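Local coordinates for monovalent Na+/H+ antiporter subunit C (Dietzia sp. DQ12-45-1b, PDB 7D3U), which probably forms a small membrane subunit of a multi-subunit pump that exchanges sodium ions for protons across the bacterial cell membrane, at residues L19-I31 and L86-D100. Sequence-based numbering, arbitrary orientation.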
ATOM      1  N   LEU C  19      -8.193 -15.154 -12.786  1.00 71.93           N
ATOM      2  CA  LEU C  19      -7.539 -16.267 -12.114  1.00 71.93           C
ATOM      3  C   LEU C  19      -6.819 -17.197 -13.081  1.00 71.93           C
ATOM      4  O   LEU C  19      -6.332 -18.250 -12.660  1.00 71.93           O
ATOM      5  CB  LEU C  19      -8.557 -17.062 -11.296  1.00 71.93           C
ATOM      6  CG  LEU C  19      -9.077 -16.374 -10.036  1.00 71.93           C
ATOM      7  CD1 LEU C  19     -10.191 -17.188  -9.407  1.00 71.93           C
ATOM      8  CD2 LEU C  19      -7.949 -16.157  -9.050  1.00 71.93           C
ATOM      9  N   GLN C  20      -6.739 -16.836 -14.355  1.00 73.90           N
ATOM     10  CA  GLN C  20      -6.114 -17.676 -15.358  1.00 73.90           C
ATOM     11  C   GLN C  20      -4.659 -17.260 -15.555  1.00 73.90           C
ATOM     12  O   GLN C  20      -4.115 -16.440 -14.809  1.00 73.90           O
ATOM     13  CB  GLN C  20      -6.907 -17.611 -16.662  1.00 73.90           C
ATOM     14  CG  GLN C  20      -8.293 -18.219 -16.569  1.00 73.90           C
ATOM     15  CD  GLN C  20      -8.293 -19.574 -15.893  1.00 73.90           C
ATOM     16  OE1 GLN C  20      -8.010 -20.590 -16.523  1.00 73.90           O
ATOM     17  NE2 GLN C  20      -8.620 -19.596 -14.608  1.00 73.90           N
ATOM     18  N   ARG C  21      -4.018 -17.834 -16.566  1.00 79.60           N
ATOM     19  CA  ARG C  21      -2.609 -17.607 -16.842  1.00 79.60           C
ATOM     20  C   ARG C  21      -2.452 -16.645 -18.011  1.00 79.60           C
ATOM     21  O   ARG C  21      -3.166 -16.748 -19.014  1.00 79.60           O
ATOM     22  CB  ARG C  21      -1.904 -18.928 -17.149  1.00 79.60           C
ATOM     23  CG  ARG C  21      -0.400 -18.885 -17.006  1.00 79.60           C
ATOM     24  CD  ARG C  21       0.221 -20.213 -17.397  1.00 79.60           C
ATOM     25  NE  ARG C  21       1.677 -20.143 -17.424  1.00 79.60           N
ATOM     26  CZ  ARG C  21       2.452 -20.994 -18.088  1.00 79.60           C
ATOM     27  NH1 ARG C  21       1.911 -21.983 -18.782  1.00 79.60           N
ATOM     28  NH2 ARG C  21       3.770 -20.855 -18.059  1.00 79.60           N
ATOM     29  N   GLY C  22      -1.521 -15.718 -17.880  1.00 77.76           N
ATOM     30  CA  GLY C  22      -1.284 -14.729 -18.916  1.00 77.76           C
ATOM     31  C   GLY C  22      -1.801 -13.372 -18.476  1.00 77.76           C
ATOM     32  O   GLY C  22      -2.867 -13.261 -17.862  1.00 77.76           O
ATOM     33  N   MET C  23      -1.039 -12.325 -18.792  1.00 74.01           N
ATOM     34  CA  MET C  23      -1.428 -10.987 -18.365  1.00 74.01           C
ATOM     35  C   MET C  23      -2.559 -10.421 -19.210  1.00 74.01           C
ATOM     36  O   MET C  23      -3.388  -9.662 -18.696  1.00 74.01           O
ATOM     37  CB  MET C  23      -0.227 -10.046 -18.403  1.00 74.01           C
ATOM     38  CG  MET C  23      -0.463  -8.741 -17.672  1.00 74.01           C
ATOM     39  SD  MET C  23      -0.862  -9.005 -15.938  1.00 74.01           S
ATOM     40  CE  MET C  23      -1.424  -7.373 -15.472  1.00 74.01           C
ATOM     41  N   VAL C  24      -2.619 -10.769 -20.496  1.00 71.68           N
ATOM     42  CA  VAL C  24      -3.727 -10.305 -21.323  1.00 71.68           C
ATOM     43  C   VAL C  24      -5.018 -11.001 -20.914  1.00 71.68           C
ATOM     44  O   VAL C  24      -6.089 -10.384 -20.880  1.00 71.68           O
ATOM     45  CB  VAL C  24      -3.408 -10.513 -22.813  1.00 71.68           C
ATOM     46  CG1 VAL C  24      -4.642 -10.276 -23.661  1.00 71.68           C
ATOM     47  CG2 VAL C  24      -2.296  -9.581 -23.241  1.00 71.68           C
ATOM     48  N   ARG C  25      -4.940 -12.292 -20.587  1.00 73.34           N
ATOM     49  CA  ARG C  25      -6.103 -13.008 -20.082  1.00 73.34           C
ATOM     50  C   ARG C  25      -6.554 -12.495 -18.721  1.00 73.34           C
ATOM     51  O   ARG C  25      -7.635 -12.876 -18.261  1.00 73.34           O
ATOM     52  CB  ARG C  25      -5.795 -14.503 -20.004  1.00 73.34           C
ATOM     53  CG  ARG C  25      -7.007 -15.412 -20.087  1.00 73.34           C
ATOM     54  CD  ARG C  25      -6.589 -16.816 -20.486  1.00 73.34           C
ATOM     55  NE  ARG C  25      -7.595 -17.821 -20.157  1.00 73.34           N
ATOM     56  CZ  ARG C  25      -8.695 -18.037 -20.869  1.00 73.34           C
ATOM     57  NH1 ARG C  25      -8.940 -17.316 -21.953  1.00 73.34           N
ATOM     58  NH2 ARG C  25      -9.552 -18.976 -20.497  1.00 73.34           N
ATOM     59  N   VAL C  26      -5.758 -11.651 -18.075  1.00 70.98           N
ATOM     60  CA  VAL C  26      -6.153 -10.974 -16.849  1.00 70.98           C
ATOM     61  C   VAL C  26      -6.707  -9.584 -17.137  1.00 70.98           C
ATOM     62  O   VAL C  26      -7.661  -9.140 -16.495  1.00 70.98           O
ATOM     63  CB  VAL C  26      -4.952 -10.915 -15.880  1.00 70.98           C
ATOM     64  CG1 VAL C  26      -5.155  -9.850 -14.826  1.00 70.98           C
ATOM     65  CG2 VAL C  26      -4.730 -12.268 -15.232  1.00 70.98           C
ATOM     66  N   ILE C  27      -6.123  -8.893 -18.116  1.00 69.48           N
ATOM     67  CA  ILE C  27      -6.649  -7.597 -18.528  1.00 69.48           C
ATOM     68  C   ILE C  27      -8.046  -7.747 -19.108  1.00 69.48           C
ATOM     69  O   ILE C  27      -8.895  -6.865 -18.941  1.00 69.48           O
ATOM     70  CB  ILE C  27      -5.682  -6.931 -19.522  1.00 69.48           C
ATOM     71  CG1 ILE C  27      -4.367  -6.597 -18.824  1.00 69.48           C
ATOM     72  CG2 ILE C  27      -6.290  -5.674 -20.110  1.00 69.48           C
ATOM     73  CD1 ILE C  27      -3.233  -6.327 -19.773  1.00 69.48           C
ATOM     74  N   LEU C  28      -8.324  -8.868 -19.776  1.00 69.82           N
ATOM     75  CA  LEU C  28      -9.681  -9.107 -20.257  1.00 69.82           C
ATOM     76  C   LEU C  28     -10.650  -9.268 -19.094  1.00 69.82           C
ATOM     77  O   LEU C  28     -11.781  -8.764 -19.136  1.00 69.82           O
ATOM     78  CB  LEU C  28      -9.723 -10.341 -21.154  1.00 69.82           C
ATOM     79  CG  LEU C  28      -8.755 -10.390 -22.334  1.00 69.82           C
ATOM     80  CD1 LEU C  28      -9.064 -11.583 -23.205  1.00 69.82           C
ATOM     81  CD2 LEU C  28      -8.784  -9.104 -23.135  1.00 69.82           C
ATOM     82  N   GLY C  29     -10.227  -9.973 -18.044  1.00 71.10           N
ATOM     83  CA  GLY C  29     -11.059 -10.079 -16.860  1.00 71.10           C
ATOM     84  C   GLY C  29     -11.312  -8.733 -16.215  1.00 71.10           C
ATOM     85  O   GLY C  29     -12.416  -8.455 -15.746  1.00 71.10           O
ATOM     86  N   PHE C  30     -10.295  -7.873 -16.194  1.00 68.72           N
ATOM     87  CA  PHE C  30     -10.493  -6.540 -15.635  1.00 68.72           C
ATOM     88  C   PHE C  30     -11.407  -5.694 -16.512  1.00 68.72           C
ATOM     89  O   PHE C  30     -12.165  -4.865 -15.996  1.00 68.72           O
ATOM     90  CB  PHE C  30      -9.150  -5.847 -15.428  1.00 68.72           C
ATOM     91  CG  PHE C  30      -8.459  -6.253 -14.165  1.00 68.72           C
ATOM     92  CD1 PHE C  30      -9.051  -6.026 -12.938  1.00 68.72           C
ATOM     93  CD2 PHE C  30      -7.224  -6.870 -14.201  1.00 68.72           C
ATOM     94  CE1 PHE C  30      -8.424  -6.401 -11.773  1.00 68.72           C
ATOM     95  CE2 PHE C  30      -6.594  -7.244 -13.037  1.00 68.72           C
ATOM     96  CZ  PHE C  30      -7.195  -7.011 -11.822  1.00 68.72           C
ATOM     97  N   ILE C  31     -11.368  -5.898 -17.829  1.00 67.24           N
ATOM     98  CA  ILE C  31     -12.307  -5.220 -18.718  1.00 67.24           C
ATOM     99  C   ILE C  31     -13.732  -5.659 -18.409  1.00 67.24           C
ATOM    100  O   ILE C  31     -14.654  -4.837 -18.320  1.00 67.24           O
ATOM    101  CB  ILE C  31     -11.944  -5.488 -20.189  1.00 67.24           C
ATOM    102  CG1 ILE C  31     -10.670  -4.738 -20.570  1.00 67.24           C
ATOM    103  CG2 ILE C  31     -13.082  -5.083 -21.103  1.00 67.24           C
ATOM    104  CD1 ILE C  31     -10.196  -5.035 -21.966  1.00 67.24           C
ATOM    105  N   LEU C  86      -2.187  -1.238 -18.186  1.00 67.36           N
ATOM    106  CA  LEU C  86      -1.978  -2.665 -17.964  1.00 67.36           C
ATOM    107  C   LEU C  86      -1.523  -3.356 -19.244  1.00 67.36           C
ATOM    108  O   LEU C  86      -0.660  -4.243 -19.210  1.00 67.36           O
ATOM    109  CB  LEU C  86      -3.258  -3.306 -17.431  1.00 67.36           C
ATOM    110  CG  LEU C  86      -3.468  -3.206 -15.921  1.00 67.36           C
ATOM    111  CD1 LEU C  86      -4.767  -3.876 -15.515  1.00 67.36           C
ATOM    112  CD2 LEU C  86      -2.294  -3.817 -15.185  1.00 67.36           C
ATOM    113  N   LEU C  87      -2.075  -2.945 -20.386  1.00 67.29           N
ATOM    114  CA  LEU C  87      -1.682  -3.545 -21.655  1.00 67.29           C
ATOM    115  C   LEU C  87      -0.241  -3.207 -22.003  1.00 67.29           C
ATOM    116  O   LEU C  87       0.500  -4.067 -22.492  1.00 67.29           O
ATOM    117  CB  LEU C  87      -2.625  -3.090 -22.765  1.00 67.29           C
ATOM    118  CG  LEU C  87      -4.029  -3.686 -22.701  1.00 67.29           C
ATOM    119  CD1 LEU C  87      -4.991  -2.854 -23.518  1.00 67.29           C
ATOM    120  CD2 LEU C  87      -4.020  -5.125 -23.177  1.00 67.29           C
ATOM    121  N   VAL C  88       0.180  -1.962 -21.765  1.00 67.23           N
ATOM    122  CA  VAL C  88       1.579  -1.640 -22.022  1.00 67.23           C
ATOM    123  C   VAL C  88       2.485  -2.304 -20.991  1.00 67.23           C
ATOM    124  O   VAL C  88       3.668  -2.532 -21.264  1.00 67.23           O
ATOM    125  CB  VAL C  88       1.807  -0.117 -22.069  1.00 67.23           C
ATOM    126  CG1 VAL C  88       1.542   0.511 -20.731  1.00 67.23           C
ATOM    127  CG2 VAL C  88       3.205   0.207 -22.548  1.00 67.23           C
ATOM    128  N   LEU C  89       1.955  -2.646 -19.812  1.00 69.32           N
ATOM    129  CA  LEU C  89       2.715  -3.457 -18.868  1.00 69.32           C
ATOM    130  C   LEU C  89       2.854  -4.892 -19.348  1.00 69.32           C
ATOM    131  O   LEU C  89       3.822  -5.574 -18.993  1.00 69.32           O
ATOM    132  CB  LEU C  89       2.043  -3.451 -17.496  1.00 69.32           C
ATOM    133  CG  LEU C  89       2.368  -2.359 -16.482  1.00 69.32           C
ATOM    134  CD1 LEU C  89       2.125  -2.887 -15.085  1.00 69.32           C
ATOM    135  CD2 LEU C  89       3.793  -1.877 -16.628  1.00 69.32           C
ATOM    136  N   ALA C  90       1.896  -5.372 -20.141  1.00 68.87           N
ATOM    137  CA  ALA C  90       1.912  -6.767 -20.564  1.00 68.87           C
ATOM    138  C   ALA C  90       3.026  -7.081 -21.555  1.00 68.87           C
ATOM    139  O   ALA C  90       3.353  -8.258 -21.736  1.00 68.87           O
ATOM    140  CB  ALA C  90       0.564  -7.143 -21.176  1.00 68.87           C
ATOM    141  N   VAL C  91       3.617  -6.076 -22.197  1.00 70.48           N
ATOM    142  CA  VAL C  91       4.555  -6.322 -23.285  1.00 70.48           C
ATOM    143  C   VAL C  91       5.959  -5.818 -22.961  1.00 70.48           C
ATOM    144  O   VAL C  91       6.746  -5.572 -23.865  1.00 70.48           O
ATOM    145  CB  VAL C  91       4.044  -5.710 -24.604  1.00 70.48           C
ATOM    146  CG1 VAL C  91       2.752  -6.373 -25.019  1.00 70.48           C
ATOM    147  CG2 VAL C  91       3.859  -4.212 -24.455  1.00 70.48           C
ATOM    148  N   ILE C  92       6.292  -5.656 -21.681  1.00 70.67           N
ATOM    149  CA  ILE C  92       7.632  -5.265 -21.274  1.00 70.67           C
ATOM    150  C   ILE C  92       8.279  -6.299 -20.364  1.00 70.67           C
ATOM    151  O   ILE C  92       9.464  -6.610 -20.517  1.00 70.67           O
ATOM    152  CB  ILE C  92       7.638  -3.873 -20.606  1.00 70.67           C
ATOM    153  CG1 ILE C  92       7.259  -2.784 -21.603  1.00 70.67           C
ATOM    154  CG2 ILE C  92       9.000  -3.581 -20.014  1.00 70.67           C
ATOM    155  CD1 ILE C  92       6.994  -1.453 -20.945  1.00 70.67           C
ATOM    156  N   GLY C  93       7.527  -6.848 -19.413  1.00 74.47           N
ATOM    157  CA  GLY C  93       8.095  -7.836 -18.510  1.00 74.47           C
ATOM    158  C   GLY C  93       8.316  -9.162 -19.213  1.00 74.47           C
ATOM    159  O   GLY C  93       7.439  -9.657 -19.930  1.00 74.47           O
ATOM    160  N   GLY C  94       9.492  -9.748 -19.002  1.00 77.46           N
ATOM    161  CA  GLY C  94       9.833 -11.022 -19.597  1.00 77.46           C
ATOM    162  C   GLY C  94       9.818 -10.981 -21.119  1.00 77.46           C
ATOM    163  O   GLY C  94       9.809  -9.931 -21.756  1.00 77.46           O
ATOM    164  N   ASP C  95       9.820 -12.182 -21.693  1.00 82.28           N
ATOM    165  CA  ASP C  95       9.676 -12.361 -23.130  1.00 82.28           C
ATOM    166  C   ASP C  95       8.277 -12.809 -23.522  1.00 82.28           C
ATOM    167  O   ASP C  95       8.013 -13.014 -24.710  1.00 82.28           O
ATOM    168  CB  ASP C  95      10.706 -13.371 -23.644  1.00 82.28           C
ATOM    169  CG  ASP C  95      10.872 -14.551 -22.714  1.00 82.28           C
ATOM    170  OD1 ASP C  95      10.220 -14.560 -21.648  1.00 82.28           O
ATOM    171  OD2 ASP C  95      11.652 -15.469 -23.046  1.00 82.28           O
ATOM    172  N   ASP C  96       7.381 -12.968 -22.552  1.00 81.63           N
ATOM    173  CA  ASP C  96       5.987 -13.297 -22.804  1.00 81.63           C
ATOM    174  C   ASP C  96       5.133 -12.463 -21.857  1.00 81.63           C
ATOM    175  O   ASP C  96       5.622 -11.541 -21.199  1.00 81.63           O
ATOM    176  CB  ASP C  96       5.739 -14.800 -22.626  1.00 81.63           C
ATOM    177  CG  ASP C  96       6.360 -15.625 -23.728  1.00 81.63           C
ATOM    178  OD1 ASP C  96       6.729 -15.037 -24.766  1.00 81.63           O
ATOM    179  OD2 ASP C  96       6.480 -16.855 -23.559  1.00 81.63           O
ATOM    180  N   ASP C  97       3.845 -12.785 -21.790  1.00 78.98           N
ATOM    181  CA  ASP C  97       2.953 -12.197 -20.802  1.00 78.98           C
ATOM    182  C   ASP C  97       2.587 -13.189 -19.708  1.00 78.98           C
ATOM    183  O   ASP C  97       1.649 -12.939 -18.945  1.00 78.98           O
ATOM    184  CB  ASP C  97       1.691 -11.656 -21.477  1.00 78.98           C
ATOM    185  CG  ASP C  97       0.901 -12.733 -22.183  1.00 78.98           C
ATOM    186  OD1 ASP C  97       1.367 -13.890 -22.217  1.00 78.98           O
ATOM    187  OD2 ASP C  97      -0.189 -12.422 -22.705  1.00 78.98           O
ATOM    188  N   ASP C  98       3.313 -14.302 -19.616  1.00 82.64           N
ATOM    189  CA  ASP C  98       3.035 -15.319 -18.612  1.00 82.64           C
ATOM    190  C   ASP C  98       3.082 -14.718 -17.214  1.00 82.64           C
ATOM    191  O   ASP C  98       3.928 -13.874 -16.909  1.00 82.64           O
ATOM    192  CB  ASP C  98       4.043 -16.461 -18.732  1.00 82.64           C
ATOM    193  CG  ASP C  98       3.705 -17.642 -17.842  1.00 82.64           C
ATOM    194  OD1 ASP C  98       2.653 -17.611 -17.173  1.00 82.64           O
ATOM    195  OD2 ASP C  98       4.498 -18.607 -17.813  1.00 82.64           O
ATOM    196  N   THR C  99       2.159 -15.159 -16.360  1.00 81.96           N
ATOM    197  CA  THR C  99       2.053 -14.626 -15.013  1.00 81.96           C
ATOM    198  C   THR C  99       2.395 -15.627 -13.922  1.00 81.96           C
ATOM    199  O   THR C  99       2.579 -15.215 -12.772  1.00 81.96           O
ATOM    200  CB  THR C  99       0.637 -14.081 -14.762  1.00 81.96           C
ATOM    201  OG1 THR C  99       0.612 -13.376 -13.515  1.00 81.96           O
ATOM    202  CG2 THR C  99      -0.375 -15.210 -14.717  1.00 81.96           C
ATOM    203  N   ASP C 100       2.502 -16.918 -14.240  1.00 83.89           N
ATOM    204  CA  ASP C 100       2.863 -17.887 -13.212  1.00 83.89           C
ATOM    205  C   ASP C 100       4.334 -17.768 -12.849  1.00 83.89           C
ATOM    206  O   ASP C 100       5.182 -18.491 -13.383  1.00 83.89           O
ATOM    207  CB  ASP C 100       2.542 -19.317 -13.649  1.00 83.89           C
ATOM    208  CG  ASP C 100       1.062 -19.617 -13.605  1.00 83.89           C
ATOM    209  OD1 ASP C 100       0.352 -18.986 -12.796  1.00 83.89           O
ATOM    210  OD2 ASP C 100       0.604 -20.478 -14.380  1.00 83.89           O
TER
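At one end of the three-helix bundle of this subunit, related in sequence to chain 4L of NADH-quinone oxidoreductase, the start of helix 24-44 packs against the end of helix 66-90, and the acidic chain that follows folds back across the loop 19-23. The two short helical segments are antiparallel (173°), their axes 9.9 Å apart. I27, a branched apolar side chain suited to this buried interface, brings CD1 to L87 CD2 (3.7 Å) and CG1 alongside L86 CB. M23, bent at its second torsion (chi2 59°), turns CE to L86 CD2 and lays CG 4.0 Å from A90 CB, a methyl offering a small apolar surface. Beyond the helix end, M23 N donates a hydrogen bond to D97 O (2.8 Å). G22 CA makes a CA-H...O contact with the same oxygen; its backbone angles would jam a CB against the carbonyl oxygen of R21, hence glycine. The T99 methyl covers the backbone at R21 and G22. Extended R21 forms a two-point salt bridge with D98, NE donating a bent hydrogen bond to OD1 (2.7 Å) from above the carboxylate plane. D98 OD1 also accepts a hydrogen bond from D100 N on the opposite face, closing an Asx turn. D100 OD2 adds a salt bridge from well out of the guanidinium plane, probably purely electrostatic. D97 makes a salt bridge to R622, and D100 to R565 and R681, all of the subunit A chain. Subunit D packs on M23, F30 and L86, whereas R25 and L28 lean on helix 2-17 of the same chain.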